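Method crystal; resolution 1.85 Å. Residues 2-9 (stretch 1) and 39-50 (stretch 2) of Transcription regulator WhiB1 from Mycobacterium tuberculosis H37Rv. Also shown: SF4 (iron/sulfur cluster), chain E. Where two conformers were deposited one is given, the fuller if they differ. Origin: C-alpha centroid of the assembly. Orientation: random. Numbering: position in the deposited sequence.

Stretch 1 2-9: DWRHKAVC
Stretch 2 (39-50) RCPVTTECLSWA

Stretch 1 forms a 3-10 segment at residues 3-6, passes through Ala7 (phi/psi -68/118) and turns 3-10 again at Val8 and Cys9. In stretch 2, residues 39-42 are loop or turn: Arg39 (-110/30), Cys40 (-107/133), Pro41 (-78/-15) and Val42 (-116/34), the last being the N-cap of the helix 43-50. Two CA pairs set the register: Trp3 CA to Val42 CA is 6.2 Å, and Val8 CA to Cys40 CA is 5.8 Å. Rising numbers in stretch 1 thus meet falling numbers in stretch 2. The two sides together bury 588 Å².

The iron-sulfur cluster ties the stretches together. Cys9 SG binds SF4 FE1 at 2.3 Å, with chi1 p. Cys40 SG binds FE4 and Cys46 SG binds FE3, each at 2.2 Å, both with chi1 t. Ala7 points its CB away from stretch 2, and this CB lies 3.4 Å from SF4 S2.

No hydrogen bond crosses the contact; each stretch is braced internally. Arg4 N donates to Asp2 OD1 at 3.1 Å, and Lys6 N donates to Trp3 O at 2.9 Å. In stretch 2, Cys46 N donates to Val42 O at 2.7 Å, opening the helical ladder. Val42 N makes a weak bond to Cys40 SG at 3.6 Å.

Aromatic contacts centre on Trp3 (chi1 58°, p; chi2 -89°), whose CB points toward stretch 2. One face of its ring lies against the helix. Glu45 CB and Cys46 CA both sit over that face, each making a CH-pi contact. Glu45 CB is 4.0 Å from the centroid of the Trp3 five-membered ring, and Cys46 CA is 4.0 Å from the centroid of the Trp3 six-membered ring. Cys46 is therefore both a cluster ligand and a packing partner. Trp3 and Trp49 (chi1 t, chi2 88°) meet obliquely, planes at 55°, with Trp3 CZ2 3.8 Å from Trp49 CB.

The cation-pi contact belongs to Arg4 (chi1 m, chi2 and chi3 t, chi4 -101°). Its CB points away from stretch 2, but its extended chain brings the guanidinium back over Trp49. Arg4 CZ is 4.4 Å from the centroid of the Trp49 six-membered ring, 7° off the normal. Arg4 NH2 to Trp49 CH2 is 3.1 Å.

Apolar side chains pack elsewhere in the contact. Val42 (chi1 m) points toward stretch 1, its CG1 3.7 Å from Trp3 CB. Val8 (chi1 m) packs its CG2 3.8 Å from Cys40 CB and its CG1 4.0 Å from Pro41 CD. Two van der Waals approaches reach carbonyl oxygens: Val42 CG2 is 3.6 Å from Trp3 O, and Pro41, C-gamma endo, places CG 3.6 Å from Lys6 O.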

# COMPACT_ATOMS: atom_id res chain seq x y z
N ASP A 2 -20.25 -6.01 -4.21
CA ASP A 2 -18.91 -5.48 -3.98
C ASP A 2 -18.05 -5.55 -5.23
O ASP A 2 -17.89 -6.61 -5.84
CB ASP A 2 -18.23 -6.23 -2.83
CG ASP A 2 -16.90 -5.60 -2.40
OD1 ASP A 2 -16.47 -4.60 -3.01
OD2 ASP A 2 -16.29 -6.12 -1.45
N TRP A 3 -17.47 -4.39 -5.58
CA TRP A 3 -16.71 -4.26 -6.81
C TRP A 3 -15.37 -4.97 -6.74
O TRP A 3 -14.80 -5.29 -7.79
CB TRP A 3 -16.47 -2.78 -7.14
CG TRP A 3 -15.76 -2.03 -6.06
CD1 TRP A 3 -16.31 -1.37 -4.99
CD2 TRP A 3 -14.34 -1.87 -5.92
NE1 TRP A 3 -15.33 -0.79 -4.22
CE2 TRP A 3 -14.11 -1.09 -4.77
CE3 TRP A 3 -13.23 -2.30 -6.68
CZ2 TRP A 3 -12.82 -0.74 -4.35
CZ3 TRP A 3 -11.97 -1.95 -6.26
CH2 TRP A 3 -11.77 -1.18 -5.10
N ARG A 4 -14.83 -5.17 -5.54
CA ARG A 4 -13.54 -5.83 -5.40
C ARG A 4 -13.56 -7.24 -5.95
O ARG A 4 -12.50 -7.79 -6.29
CB ARG A 4 -13.09 -5.83 -3.94
CG ARG A 4 -12.70 -4.45 -3.40
CD ARG A 4 -12.32 -4.50 -1.92
NE ARG A 4 -11.95 -3.18 -1.42
CZ ARG A 4 -10.70 -2.76 -1.25
NH1 ARG A 4 -9.68 -3.56 -1.53
NH2 ARG A 4 -10.46 -1.53 -0.81
N HIS A 5 -14.74 -7.86 -6.04
CA HIS A 5 -14.84 -9.19 -6.64
C HIS A 5 -14.44 -9.17 -8.10
O HIS A 5 -13.96 -10.18 -8.63
CB HIS A 5 -16.28 -9.72 -6.51
CG HIS A 5 -16.69 -10.03 -5.11
ND1 HIS A 5 -17.68 -9.33 -4.45
CD2 HIS A 5 -16.27 -10.99 -4.24
CE1 HIS A 5 -17.85 -9.84 -3.24
NE2 HIS A 5 -17.00 -10.84 -3.09
N LYS A 6 -14.59 -8.03 -8.78
CA LYS A 6 -14.30 -7.92 -10.20
C LYS A 6 -12.95 -7.28 -10.50
O LYS A 6 -12.66 -6.97 -11.66
CB LYS A 6 -15.42 -7.14 -10.90
CG LYS A 6 -16.75 -7.91 -10.95
CD LYS A 6 -17.81 -7.14 -11.73
CE LYS A 6 -18.51 -6.09 -10.87
NZ LYS A 6 -19.33 -6.68 -9.78
N ALA A 7 -12.11 -7.08 -9.48
CA ALA A 7 -10.78 -6.50 -9.67
C ALA A 7 -9.88 -7.46 -10.43
O ALA A 7 -9.59 -8.55 -9.95
CB ALA A 7 -10.18 -6.17 -8.31
N VAL A 8 -9.40 -7.04 -11.61
CA VAL A 8 -8.52 -7.93 -12.38
C VAL A 8 -7.10 -7.96 -11.84
O VAL A 8 -6.37 -8.93 -12.09
CB VAL A 8 -8.50 -7.57 -13.88
CG1 VAL A 8 -9.90 -7.71 -14.46
CG2 VAL A 8 -7.96 -6.19 -14.11
N CYS A 9 -6.68 -6.94 -11.07
CA CYS A 9 -5.39 -7.02 -10.41
C CYS A 9 -5.31 -8.18 -9.42
O CYS A 9 -4.22 -8.51 -8.94
CB CYS A 9 -5.09 -5.72 -9.67
SG CYS A 9 -6.38 -5.21 -8.57
N ARG A 39 -7.96 -2.44 -18.45
CA ARG A 39 -8.81 -3.57 -18.80
C ARG A 39 -9.58 -4.06 -17.58
O ARG A 39 -9.92 -5.24 -17.48
CB ARG A 39 -7.99 -4.70 -19.42
CG ARG A 39 -6.86 -5.23 -18.58
CD ARG A 39 -6.26 -6.46 -19.25
NE ARG A 39 -4.95 -6.83 -18.71
CZ ARG A 39 -4.78 -7.52 -17.59
NH1 ARG A 39 -5.82 -7.92 -16.87
NH2 ARG A 39 -3.55 -7.82 -17.18
N CYS A 40 -9.88 -3.16 -16.65
CA CYS A 40 -10.58 -3.48 -15.42
C CYS A 40 -12.00 -2.94 -15.48
O CYS A 40 -12.19 -1.77 -15.85
CB CYS A 40 -9.85 -2.90 -14.21
SG CYS A 40 -10.59 -3.32 -12.60
N PRO A 41 -13.01 -3.74 -15.12
CA PRO A 41 -14.40 -3.24 -15.20
C PRO A 41 -14.79 -2.31 -14.07
O PRO A 41 -15.80 -1.61 -14.21
CB PRO A 41 -15.23 -4.53 -15.18
CG PRO A 41 -14.40 -5.48 -14.40
CD PRO A 41 -12.96 -5.16 -14.73
N VAL A 42 -14.03 -2.25 -12.97
CA VAL A 42 -14.44 -1.46 -11.81
C VAL A 42 -13.47 -0.31 -11.56
O VAL A 42 -13.25 0.09 -10.41
CB VAL A 42 -14.59 -2.36 -10.57
CG1 VAL A 42 -15.82 -3.25 -10.72
CG2 VAL A 42 -13.34 -3.20 -10.35
N THR A 43 -12.91 0.25 -12.64
CA THR A 43 -11.90 1.29 -12.50
C THR A 43 -12.46 2.52 -11.82
O THR A 43 -11.81 3.10 -10.94
CB THR A 43 -11.34 1.65 -13.86
OG1 THR A 43 -10.91 0.46 -14.54
CG2 THR A 43 -10.15 2.56 -13.68
N THR A 44 -13.66 2.97 -12.21
CA THR A 44 -14.22 4.15 -11.56
C THR A 44 -14.51 3.87 -10.09
O THR A 44 -14.29 4.73 -9.23
CB THR A 44 -15.48 4.64 -12.30
OG1 THR A 44 -16.41 3.56 -12.46
CG2 THR A 44 -15.10 5.14 -13.66
N GLU A 45 -15.00 2.67 -9.78
CA GLU A 45 -15.25 2.31 -8.39
C GLU A 45 -13.95 2.24 -7.60
O GLU A 45 -13.87 2.73 -6.46
CB GLU A 45 -15.97 0.96 -8.30
CG GLU A 45 -17.39 0.93 -8.84
CD GLU A 45 -17.46 0.98 -10.35
OE1 GLU A 45 -16.40 0.90 -11.01
OE2 GLU A 45 -18.59 1.09 -10.89
N CYS A 46 -12.91 1.65 -8.18
CA CYS A 46 -11.61 1.59 -7.51
C CYS A 46 -11.07 2.99 -7.23
O CYS A 46 -10.65 3.30 -6.11
CB CYS A 46 -10.62 0.79 -8.34
SG CYS A 46 -9.02 0.57 -7.56
N LEU A 47 -11.06 3.85 -8.26
CA LEU A 47 -10.56 5.20 -8.08
C LEU A 47 -11.37 5.95 -7.04
O LEU A 47 -10.81 6.64 -6.18
CB LEU A 47 -10.58 5.98 -9.40
CG LEU A 47 -10.15 7.44 -9.26
CD1 LEU A 47 -8.70 7.55 -8.78
CD2 LEU A 47 -10.33 8.18 -10.57
N SER A 48 -12.70 5.84 -7.12
CA SER A 48 -13.56 6.51 -6.15
C SER A 48 -13.21 6.09 -4.73
O SER A 48 -13.06 6.93 -3.84
CB SER A 48 -15.03 6.22 -6.46
OG SER A 48 -15.30 6.34 -7.84
N TRP A 49 -13.09 4.78 -4.50
CA TRP A 49 -12.77 4.31 -3.15
C TRP A 49 -11.39 4.79 -2.70
O TRP A 49 -11.23 5.22 -1.55
CB TRP A 49 -12.85 2.80 -3.10
CG TRP A 49 -12.83 2.27 -1.71
CD1 TRP A 49 -13.91 2.06 -0.90
CD2 TRP A 49 -11.68 1.88 -0.96
NE1 TRP A 49 -13.50 1.56 0.31
CE2 TRP A 49 -12.13 1.44 0.29
CE3 TRP A 49 -10.31 1.85 -1.24
CZ2 TRP A 49 -11.26 0.98 1.28
CZ3 TRP A 49 -9.45 1.39 -0.26
CH2 TRP A 49 -9.93 0.97 0.98
N ALA A 50 -10.40 4.75 -3.59
CA ALA A 50 -9.06 5.21 -3.23
C ALA A 50 -9.08 6.68 -2.85
O ALA A 50 -8.45 7.08 -1.86
CB ALA A 50 -8.09 4.98 -4.39
FE1 SF4 E . -7.07 -3.22 -9.56
FE2 SF4 E . -6.62 -1.12 -11.24
FE3 SF4 E . -8.40 -0.86 -9.17
FE4 SF4 E . -9.02 -2.45 -11.29
S1 SF4 E . -8.69 -0.21 -11.33
S2 SF4 E . -9.29 -2.95 -9.09
S3 SF4 E . -6.96 -3.27 -11.83
S4 SF4 E . -6.15 -1.22 -8.99